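Local coordinates for protein beta-lactamase II (Erythrobacter litoralis, PDB 6V72) that probably hydrolyses the amide bond of beta-lactam antibiotics with the help of zinc, as a class B metallo-beta-lactamase, yielding substituted beta-amino acids, at residues Ala91-His96 with Gln151-Leu156; Ala114-Pro119 with Ala133-Thr138; Asn142-Gly147 with Arg157-Gly162. One frame throughout, in Å; residues are numbered along the deposited sequence.

All three contacts lie within the alpha-beta/beta-alpha sandwich of the metallo-beta-lactamase fold, their centres 9 to 12 Å apart. All reach the large mixed sheet, in which strands 89-93, 114-117, 135-139 and 145-146 are consecutive, and interaction 2 is nested along the chain inside the loop that interaction 1 closes. Interaction 3 follows interaction 2 and alternates with interaction 1. Strand 145-146 ends the large sheet and strand 157-159 begins the smaller one, so the chain passes from one sheet to the other by helix 147-153, and interaction 3 bridges the two directly. Leu-153, Ile-137 and Leu-158 join the contacts through apolar packing.

Interaction 1 (Ala91-His96 with Gln151-Leu156); sequences AAVVTH and QSLAPL. With CA (calcium ion), chain D.
Ser-152 and Leu-153, late in helix 147-153, face strand 89-93 without a single hydrogen bond between the two segments, the closest pair of CA atoms being those of Ala-91 and Leu-153 at 6.9 Å. Leu-153 carries the contact. Its CG stands anti to the carbonyl carbon (chi1 -61°), which sends the forked end of the side chain to the strand, where the two methyls straddle alternate residues. CD2 reaches the CB of Ala-91 at 3.9 Å, while CD1 meets the branch point CB of Val-93, also at 3.9 Å. Both strand residues direct their CB toward the helix, and Ala-92 between them turns the other way. The short Ala-91 side chain thus meets the leucine methyl at van der Waals distance; beta-branched Val-93, common in strands, holds CG1 in the crowded position between N and the carbonyl carbon.

The OG of Ser-152 bonds to the carbonyl O of Glu-148 and accepts a hydrogen bond from a water that is itself a calcium ligand. Gln-151, extended with CG anti to the backbone N (chi1 -172°), gives its OE1 to the same calcium at 2.4 Å, and Glu-148 is another ligand. In the other segment, ND1 of His-96 donates to OG1 of Thr-95 at 3.0 Å, a bond that would steady the imidazole, though tilted 27° from its plane; that hydroxyl also bonds to Asp-66. His-96 binds zinc in another structure of this protein, but no zinc is bound to this chain here.

The strand lies between strands 61-65 and 114-117 in the large sheet. Leu-153 also packs on Ile-63 and Trp-116 of those neighbours, and Leu-156 continues across Ile-63 and Val-65 to Val-172 and Leu-174 of strand 171-174.

Interaction 2 (Ala114-Pro119 with Ala133-Thr138); sequences ATWAHP and ARNAIT
Packing is tightest where Asn-135 lies across the indole of Trp-116. Its CB sits 3.3 Å from the centroid of the six-membered ring, almost on the ring normal, a CH-pi contact over the face. With CG anti to the carbonyl carbon (chi1 -59°), the Asn-135 amide turns back to the neighbouring strand, where ND2 reaches the O of Thr-115 at 3.0 Å from above the carbonyl plane. The backbone N of Asn-135 approaches that oxygen nearly along the C=O axis, so one residue grips it twice; asparagine suits the place because its short amide can do this while its CB covers the ring. The parallel strands continue through Ala-117 N to Asn-135 O and the straight bond from Ile-137 N to Ala-117 O (2.9 Å, 173°). Thr-115 OG1 accepts from Arg-134 N at 2.9 Å and also bonds to His-109. On the other side of the sheet, the small CB groups of Ala-117 and Ala-133 meet at 3.8 Å.

Looser are Pro-119 CB on Ala-136 CB, at 3.9 Å, and the extended Arg-134, which leads its guanidinium away; Pro-119 CD lies closer in, 3.3 Å from Ile-137 O.

Strand 114-117 lies between 89-93 and 135-139 in the large sheet. Trp-116 and Ile-137 pack beneath helix 147-153 on Ala-149, while Thr-115 meets helix 105-110.

Interaction 3 (Asn142-Gly147 with Arg157-Gly162); sequences NGWATG and RLYYPG
Trp-144 has CG anti to the carbonyl carbon (chi1 -69°), and Tyr-159 has CG anti to the backbone N (chi1 -177°); together these torsions bring the phenol edge over the indole face. The rings form an edge-to-face pair with planes 52° apart. CD1 of Tyr-159 makes the closest approach, 3.6 Å from CE2 of Trp-144, and Tyr-159 CB adds a CH-pi contact to the same six-membered ring. Farther out, Arg-157 places its CB 4.0 Å from Trp-144 CZ3.

Two backbone bonds frame the aromatic pair. Tyr-160 N donates to Gly-143 O at 2.7 Å, in the carbonyl plane and on a lone pair, while Ala-145 N reaches Leu-158 O at 3.0 Å from above the Leu-158 carbonyl plane. They make a single bridge between Trp-144 and Tyr-159, joining the edge of the large sheet to strand 157-159 of the smaller one, the two sheets of the metallo-beta-lactamase sandwich. Gly-143 suits this crossing: at its positive phi a CB would press on the preceding carbonyl and clash with Tyr-160 O. Ala-145 is small enough for its CB to lie 3.6 Å from that of Leu-158.

Asp-140 OD1 holds the N of both Asn-142 and Trp-144, fixing the turn, and helix 205-215 packs on both aromatic rings through Ala-215. Water bridges the O of Asn-142 and the OH of Tyr-159, 2.8 Å from each.

Interaction 1 (Ala91-His96 with Gln151-Leu156)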
# COMPACT_ATOMS: atom_id res chain seq x y z
N ALA A 91 25.29 19.97 8.32
CA ALA A 91 23.88 20.08 8.64
C ALA A 91 23.14 18.99 7.89
O ALA A 91 23.61 18.51 6.86
CB ALA A 91 23.30 21.45 8.26
N ALA A 92 21.98 18.62 8.41
CA ALA A 92 21.16 17.58 7.80
C ALA A 92 19.70 17.96 7.94
O ALA A 92 19.31 18.60 8.92
CB ALA A 92 21.37 16.21 8.46
N VAL A 93 18.90 17.55 6.98
CA VAL A 93 17.46 17.75 7.04
C VAL A 93 16.81 16.41 6.71
O VAL A 93 17.29 15.68 5.84
CB VAL A 93 16.97 18.88 6.08
CG1 VAL A 93 17.37 18.62 4.62
CG2 VAL A 93 15.45 19.05 6.20
N VAL A 94 15.77 16.06 7.46
CA VAL A 94 15.01 14.84 7.17
C VAL A 94 13.65 15.24 6.61
O VAL A 94 13.05 16.24 7.03
CB VAL A 94 14.87 13.93 8.39
CG1 VAL A 94 16.24 13.46 8.83
CG2 VAL A 94 14.13 14.64 9.52
N THR A 95 13.18 14.47 5.64
CA THR A 95 11.95 14.85 4.96
C THR A 95 10.72 14.20 5.55
O THR A 95 9.61 14.59 5.20
CB THR A 95 12.03 14.52 3.46
OG1 THR A 95 12.23 13.10 3.27
CG2 THR A 95 13.17 15.29 2.80
N HIS A 96 10.88 13.25 6.46
CA HIS A 96 9.74 12.61 7.11
C HIS A 96 10.26 11.94 8.37
O HIS A 96 11.46 11.66 8.48
CB HIS A 96 9.12 11.56 6.18
CG HIS A 96 10.11 10.56 5.68
ND1 HIS A 96 10.85 10.77 4.53
CD2 HIS A 96 10.52 9.37 6.17
CE1 HIS A 96 11.66 9.74 4.34
NE2 HIS A 96 11.48 8.88 5.32
N GLN A 151 18.93 29.53 5.80
CA GLN A 151 20.35 29.89 5.73
C GLN A 151 21.22 28.65 5.84
O GLN A 151 22.21 28.52 5.10
CB GLN A 151 20.69 30.86 6.85
CG GLN A 151 22.10 31.44 6.77
CD GLN A 151 22.41 32.33 7.96
OE1 GLN A 151 22.36 31.89 9.10
NE2 GLN A 151 22.72 33.58 7.71
N SER A 152 20.90 27.76 6.77
CA SER A 152 21.79 26.66 7.11
C SER A 152 21.78 25.55 6.08
O SER A 152 22.76 24.80 5.98
CB SER A 152 21.42 26.07 8.47
OG SER A 152 21.45 27.06 9.49
N LEU A 153 20.70 25.41 5.31
CA LEU A 153 20.58 24.31 4.38
C LEU A 153 20.72 24.76 2.94
O LEU A 153 20.70 23.92 2.04
CB LEU A 153 19.24 23.60 4.58
CG LEU A 153 19.14 23.01 6.01
CD1 LEU A 153 17.74 22.64 6.42
CD2 LEU A 153 20.05 21.78 6.15
N ALA A 154 20.87 26.06 2.70
CA ALA A 154 21.17 26.55 1.36
C ALA A 154 22.38 25.80 0.80
O ALA A 154 23.34 25.52 1.54
CB ALA A 154 21.46 28.06 1.41
N PRO A 155 22.40 25.47 -0.50
CA PRO A 155 21.48 25.91 -1.56
C PRO A 155 20.17 25.15 -1.66
O PRO A 155 19.37 25.50 -2.51
CB PRO A 155 22.30 25.70 -2.83
CG PRO A 155 23.17 24.51 -2.49
CD PRO A 155 23.57 24.77 -1.05
N LEU A 156 19.95 24.14 -0.82
CA LEU A 156 18.66 23.48 -0.83
C LEU A 156 17.57 24.49 -0.49
O LEU A 156 17.72 25.31 0.42
CB LEU A 156 18.62 22.34 0.18
CG LEU A 156 19.51 21.15 -0.20
CD1 LEU A 156 19.76 20.32 1.04
CD2 LEU A 156 18.91 20.30 -1.32
CA CA D . 22.95 31.15 11.28
O HOH W 1 23.31 29.07 9.97

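Interaction 2 (Ala114-Pro119 with Ala133-Thr138)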
# COMPACT_ATOMS: atom_id res chain seq x y z
N ALA A 114 24.10 19.20 12.99
CA ALA A 114 22.87 19.94 13.24
C ALA A 114 21.76 19.39 12.36
O ALA A 114 21.84 19.48 11.13
CB ALA A 114 23.08 21.43 12.95
N THR A 115 20.71 18.89 12.97
CA THR A 115 19.64 18.19 12.28
C THR A 115 18.37 19.03 12.29
O THR A 115 18.06 19.67 13.29
CB THR A 115 19.38 16.86 12.96
OG1 THR A 115 19.27 17.09 14.38
CG2 THR A 115 20.56 15.93 12.71
N TRP A 116 17.65 19.01 11.16
CA TRP A 116 16.50 19.87 10.92
C TRP A 116 15.31 19.03 10.49
O TRP A 116 15.47 18.08 9.72
CB TRP A 116 16.82 20.90 9.81
CG TRP A 116 17.79 21.92 10.26
CD1 TRP A 116 19.15 21.84 10.23
CD2 TRP A 116 17.47 23.18 10.86
NE1 TRP A 116 19.70 22.98 10.76
CE2 TRP A 116 18.69 23.82 11.16
CE3 TRP A 116 16.27 23.82 11.18
CZ2 TRP A 116 18.75 25.07 11.76
CZ3 TRP A 116 16.33 25.07 11.77
CH2 TRP A 116 17.56 25.68 12.05
N ALA A 117 14.11 19.39 10.97
CA ALA A 117 12.89 18.71 10.56
C ALA A 117 11.72 19.67 10.65
O ALA A 117 11.79 20.69 11.33
CB ALA A 117 12.59 17.47 11.42
N HIS A 118 10.63 19.30 9.96
CA HIS A 118 9.36 19.97 10.17
C HIS A 118 9.03 20.00 11.67
O HIS A 118 9.24 18.99 12.35
CB HIS A 118 8.26 19.24 9.39
CG HIS A 118 6.96 19.98 9.36
ND1 HIS A 118 6.14 20.11 10.46
CD2 HIS A 118 6.34 20.64 8.35
CE1 HIS A 118 5.08 20.83 10.14
NE2 HIS A 118 5.17 21.16 8.86
N PRO A 119 8.50 21.11 12.21
CA PRO A 119 8.30 21.19 13.67
C PRO A 119 7.35 20.15 14.23
O PRO A 119 7.44 19.84 15.43
CB PRO A 119 7.74 22.60 13.89
CG PRO A 119 7.39 23.11 12.55
CD PRO A 119 8.22 22.39 11.54
N ALA A 133 14.85 15.50 15.47
CA ALA A 133 15.88 16.44 15.05
C ALA A 133 15.99 17.55 16.08
O ALA A 133 15.02 17.89 16.77
CB ALA A 133 15.56 17.03 13.67
N ARG A 134 17.18 18.12 16.18
CA ARG A 134 17.40 19.15 17.18
C ARG A 134 16.68 20.45 16.81
O ARG A 134 16.19 21.15 17.71
CB ARG A 134 18.91 19.39 17.33
CG ARG A 134 19.65 18.17 17.92
CD ARG A 134 20.97 18.59 18.54
NE ARG A 134 21.84 17.45 18.86
CZ ARG A 134 21.63 16.61 19.86
NH1 ARG A 134 20.57 16.74 20.64
NH2 ARG A 134 22.49 15.62 20.08
N ASN A 135 16.55 20.74 15.53
CA ASN A 135 16.11 22.06 15.10
C ASN A 135 14.82 21.95 14.31
O ASN A 135 14.70 21.12 13.40
CB ASN A 135 17.19 22.70 14.24
CG ASN A 135 18.49 22.84 14.98
OD1 ASN A 135 18.62 23.69 15.86
ND2 ASN A 135 19.47 22.02 14.62
N ALA A 136 13.87 22.81 14.63
CA ALA A 136 12.59 22.87 13.93
C ALA A 136 12.62 23.93 12.85
O ALA A 136 12.90 25.11 13.13
CB ALA A 136 11.48 23.19 14.93
N ILE A 137 12.29 23.53 11.61
CA ILE A 137 12.25 24.48 10.50
C ILE A 137 11.13 25.49 10.71
O ILE A 137 10.00 25.13 11.09
CB ILE A 137 12.04 23.71 9.18
CG1 ILE A 137 13.18 22.72 8.92
CG2 ILE A 137 11.86 24.67 7.99
CD1 ILE A 137 12.81 21.64 7.86
N THR A 138 11.42 26.75 10.43
CA THR A 138 10.37 27.76 10.32
C THR A 138 9.89 27.82 8.88
O THR A 138 10.65 28.17 7.98
CB THR A 138 10.87 29.14 10.77
OG1 THR A 138 12.00 29.53 9.97
CG2 THR A 138 11.29 29.08 12.22

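Interaction 3 (Asn142-Gly147 with Arg157-Gly162)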
# COMPACT_ATOMS: atom_id res chain seq x y z
N ASN A 142 3.27 30.11 2.82
CA ASN A 142 3.27 29.57 1.47
C ASN A 142 4.03 28.26 1.36
O ASN A 142 4.07 27.67 0.27
CB ASN A 142 3.86 30.60 0.51
CG ASN A 142 2.99 31.82 0.38
OD1 ASN A 142 3.48 32.94 0.33
ND2 ASN A 142 1.69 31.60 0.33
N GLY A 143 4.59 27.79 2.46
CA GLY A 143 5.29 26.52 2.49
C GLY A 143 6.79 26.62 2.38
O GLY A 143 7.46 25.58 2.44
N TRP A 144 7.36 27.82 2.25
CA TRP A 144 8.80 27.97 2.06
C TRP A 144 9.51 28.17 3.38
O TRP A 144 9.05 28.91 4.25
CB TRP A 144 9.10 29.15 1.13
CG TRP A 144 8.67 28.88 -0.26
CD1 TRP A 144 7.56 29.39 -0.89
CD2 TRP A 144 9.30 28.00 -1.19
NE1 TRP A 144 7.49 28.89 -2.17
CE2 TRP A 144 8.54 28.04 -2.38
CE3 TRP A 144 10.43 27.17 -1.14
CZ2 TRP A 144 8.89 27.29 -3.51
CZ3 TRP A 144 10.78 26.43 -2.27
CH2 TRP A 144 10.00 26.50 -3.44
N ALA A 145 10.66 27.52 3.53
CA ALA A 145 11.45 27.72 4.73
C ALA A 145 12.01 29.13 4.78
O ALA A 145 12.26 29.78 3.76
CB ALA A 145 12.60 26.71 4.81
N THR A 146 12.20 29.62 6.00
CA THR A 146 12.81 30.92 6.22
C THR A 146 13.77 30.79 7.38
O THR A 146 14.00 29.70 7.90
CB THR A 146 11.75 31.99 6.52
OG1 THR A 146 12.39 33.29 6.69
CG2 THR A 146 10.95 31.57 7.78
N GLY A 147 14.37 31.91 7.77
CA GLY A 147 15.17 31.88 8.97
C GLY A 147 16.38 30.96 8.89
O GLY A 147 17.00 30.76 7.83
N ARG A 157 16.46 24.42 -1.22
CA ARG A 157 15.27 25.18 -0.88
C ARG A 157 14.26 24.22 -0.31
O ARG A 157 13.87 23.24 -0.97
CB ARG A 157 14.74 25.91 -2.11
CG ARG A 157 15.74 26.92 -2.67
CD ARG A 157 16.07 28.03 -1.69
NE ARG A 157 16.73 29.14 -2.38
CZ ARG A 157 17.99 29.52 -2.17
NH1 ARG A 157 18.49 30.52 -2.88
NH2 ARG A 157 18.75 28.93 -1.26
N LEU A 158 13.86 24.46 0.93
CA LEU A 158 12.95 23.56 1.65
C LEU A 158 11.50 24.00 1.48
O LEU A 158 11.19 25.18 1.69
CB LEU A 158 13.29 23.56 3.13
CG LEU A 158 14.44 22.72 3.63
CD1 LEU A 158 15.65 22.78 2.76
CD2 LEU A 158 14.75 23.22 5.03
N TYR A 159 10.62 23.06 1.15
CA TYR A 159 9.23 23.36 0.83
C TYR A 159 8.31 22.36 1.51
O TYR A 159 8.46 21.14 1.32
CB TYR A 159 9.00 23.34 -0.69
CG TYR A 159 7.59 23.72 -1.05
CD1 TYR A 159 7.15 25.03 -0.92
CD2 TYR A 159 6.69 22.76 -1.52
CE1 TYR A 159 5.85 25.37 -1.25
CE2 TYR A 159 5.40 23.09 -1.84
CZ TYR A 159 4.97 24.39 -1.71
OH TYR A 159 3.66 24.72 -2.05
N TYR A 160 7.34 22.87 2.27
CA TYR A 160 6.32 22.02 2.89
C TYR A 160 5.09 22.08 2.00
O TYR A 160 4.46 23.15 1.91
CB TYR A 160 5.98 22.51 4.30
CG TYR A 160 4.80 21.77 4.89
CD1 TYR A 160 4.77 20.37 4.93
CD2 TYR A 160 3.70 22.46 5.38
CE1 TYR A 160 3.70 19.70 5.46
CE2 TYR A 160 2.62 21.78 5.91
CZ TYR A 160 2.63 20.39 5.94
OH TYR A 160 1.54 19.70 6.47
N PRO A 161 4.72 20.99 1.32
CA PRO A 161 3.60 21.04 0.36
C PRO A 161 2.24 20.80 0.98
O PRO A 161 1.24 20.98 0.28
CB PRO A 161 3.94 19.91 -0.61
CG PRO A 161 4.57 18.84 0.30
CD PRO A 161 5.43 19.69 1.27
N GLY A 162 2.17 20.40 2.24
CA GLY A 162 0.95 19.92 2.83
C GLY A 162 1.02 18.42 3.09
O GLY A 162 1.97 17.74 2.69
O HOH W 2 3.15 27.45 -2.33
O HOH W 3 1.41 25.75 0.39